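Side-chain contact in endo-1,4-beta-xylanase 1 (Hypocrea jecorina, PDB 1XYN), which hydrolyses internal beta-1,4-xylosidic bonds in the main chain of xylan, a plant cell wall hemicellulose, releasing xylooligosaccharides and xylose: residues G135-V139 / Q140-N144. Residues are numbered along the deposited sequence; the frame is centred on the assembly and turned at random.
Sequences GTVTV and QNHFN
V139 and F143 lie one helical turn apart, side by side and pointing the same way. V139 CB approaches F143 CE2 at 3.7 Å, and V139 CG2 lies close to the same ring carbon. The F143 ring also leans over the backbone: V139 O sits over one of its faces, 3.3 Å from F143 CG and offset toward the rim. V139 O accepts a hydrogen bond from F143 N at 3.1 Å (N-H...O angle 157°). H142 N makes a second, weak bond to it. The oxygen that closes this turn therefore also lies against the ring face. An alanine in place of F143 would keep the backbone bond but is likely to uncover V139 CB and CG2 and leave a gap beside M156 and L153.

H142 is buried, like V139, but leaves the helix in another direction from F143. Its CG stands anti to the carbonyl carbon (chi1 -67°), which brings the ring edge to T138 O, with CD2 3.7 Å from that oxygen. Its ND1 bonds S126 OG, and Y102 meets the ring edge-to-face.

The side of T138 and N141 is looser and partly exposed. T138 CB and CG2 pass N141 ND2 at 3.7 and 3.8 Å without a bond between the side chains. Their polar atoms bond to other residues: T138 OG1 to D98 OD1 and N141 ND2 to S97 OG. N141 N makes a weak bond to T138 O.

T138 centres an inverse gamma turn that leads from strand 135-137, an outermost strand of the five-stranded sheet, into helix 139-148. This is the single helix of the GH11 beta-jelly roll. V137, V139 and H142 pack on I78 of strand 74-79, H142 also touches strand 90-97, and F143 reaches strand 155-166.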
loop_
_atom_site.group_PDB
_atom_site.type_symbol
_atom_site.label_atom_id
_atom_site.label_comp_id
_atom_site.label_asym_id
_atom_site.label_seq_id
_atom_site.Cartn_x
_atom_site.Cartn_y
_atom_site.Cartn_z
ATOM N N GLY A 135 9.990 -25.468 -12.377
ATOM C CA GLY A 135 9.402 -25.510 -13.705
ATOM C C GLY A 135 9.800 -24.404 -14.659
ATOM O O GLY A 135 10.770 -23.680 -14.433
ATOM N N THR A 136 9.071 -24.325 -15.766
ATOM C CA THR A 136 9.288 -23.311 -16.791
ATOM C C THR A 136 7.959 -22.612 -16.955
ATOM O O THR A 136 6.909 -23.249 -16.880
ATOM C CB THR A 136 9.648 -23.932 -18.150
ATOM O OG1 THR A 136 10.840 -24.708 -18.021
ATOM C CG2 THR A 136 9.856 -22.844 -19.204
ATOM N N VAL A 137 8.011 -21.306 -17.170
ATOM C CA VAL A 137 6.816 -20.502 -17.348
ATOM C C VAL A 137 6.889 -19.801 -18.703
ATOM O O VAL A 137 7.649 -18.844 -18.871
ATOM C CB VAL A 137 6.687 -19.435 -16.219
ATOM C CG1 VAL A 137 5.504 -18.505 -16.472
ATOM C CG2 VAL A 137 6.534 -20.107 -14.886
ATOM N N THR A 138 6.144 -20.320 -19.677
ATOM C CA THR A 138 6.092 -19.732 -21.015
ATOM C C THR A 138 5.247 -18.456 -20.887
ATOM O O THR A 138 4.025 -18.481 -21.049
ATOM C CB THR A 138 5.451 -20.717 -22.035
ATOM O OG1 THR A 138 6.088 -21.995 -21.933
ATOM C CG2 THR A 138 5.633 -20.217 -23.448
ATOM N N VAL A 139 5.904 -17.347 -20.565
ATOM C CA VAL A 139 5.226 -16.069 -20.372
ATOM C C VAL A 139 4.312 -15.561 -21.490
ATOM O O VAL A 139 3.327 -14.870 -21.209
ATOM C CB VAL A 139 6.224 -14.954 -19.965
ATOM C CG1 VAL A 139 6.775 -15.230 -18.576
ATOM C CG2 VAL A 139 7.353 -14.863 -20.965
ATOM N N GLN A 140 4.620 -15.891 -22.744
ATOM C CA GLN A 140 3.789 -15.435 -23.865
ATOM C C GLN A 140 2.376 -15.999 -23.796
ATOM O O GLN A 140 1.420 -15.302 -24.112
ATOM C CB GLN A 140 4.408 -15.778 -25.220
ATOM C CG GLN A 140 5.220 -14.652 -25.844
ATOM C CD GLN A 140 4.446 -13.353 -26.029
ATOM O OE1 GLN A 140 3.533 -13.264 -26.845
ATOM N NE2 GLN A 140 4.845 -12.323 -25.294
ATOM N N ASN A 141 2.246 -17.254 -23.383
ATOM C CA ASN A 141 0.932 -17.873 -23.260
ATOM C C ASN A 141 0.037 -17.067 -22.316
ATOM O O ASN A 141 -1.174 -16.976 -22.525
ATOM C CB ASN A 141 1.065 -19.313 -22.762
ATOM C CG ASN A 141 1.713 -20.239 -23.797
ATOM O OD1 ASN A 141 1.898 -19.868 -24.959
ATOM N ND2 ASN A 141 2.043 -21.453 -23.376
ATOM N N HIS A 142 0.634 -16.475 -21.286
ATOM C CA HIS A 142 -0.117 -15.667 -20.337
ATOM C C HIS A 142 -0.428 -14.305 -20.919
ATOM O O HIS A 142 -1.533 -13.806 -20.761
ATOM C CB HIS A 142 0.631 -15.543 -19.011
ATOM C CG HIS A 142 0.742 -16.841 -18.277
ATOM N ND1 HIS A 142 -0.246 -17.306 -17.439
ATOM C CD2 HIS A 142 1.678 -17.821 -18.330
ATOM C CE1 HIS A 142 0.071 -18.514 -17.011
ATOM N NE2 HIS A 142 1.232 -18.850 -17.539
ATOM N N PHE A 143 0.524 -13.719 -21.632
ATOM C CA PHE A 143 0.300 -12.415 -22.241
ATOM C C PHE A 143 -0.785 -12.507 -23.331
ATOM O O PHE A 143 -1.581 -11.579 -23.506
ATOM C CB PHE A 143 1.603 -11.876 -22.836
ATOM C CG PHE A 143 2.713 -11.696 -21.832
ATOM C CD1 PHE A 143 2.432 -11.366 -20.508
ATOM C CD2 PHE A 143 4.041 -11.846 -22.215
ATOM C CE1 PHE A 143 3.452 -11.187 -19.583
ATOM C CE2 PHE A 143 5.070 -11.668 -21.296
ATOM C CZ PHE A 143 4.774 -11.337 -19.980
ATOM N N ASN A 144 -0.799 -13.618 -24.070
ATOM C CA ASN A 144 -1.792 -13.828 -25.121
ATOM C C ASN A 144 -3.173 -13.992 -24.487
ATOM O O ASN A 144 -4.123 -13.313 -24.875
ATOM C CB ASN A 144 -1.455 -15.066 -25.969
ATOM C CG ASN A 144 -0.272 -14.842 -26.914
ATOM O OD1 ASN A 144 0.250 -13.734 -27.032
ATOM N ND2 ASN A 144 0.146 -15.897 -27.588
#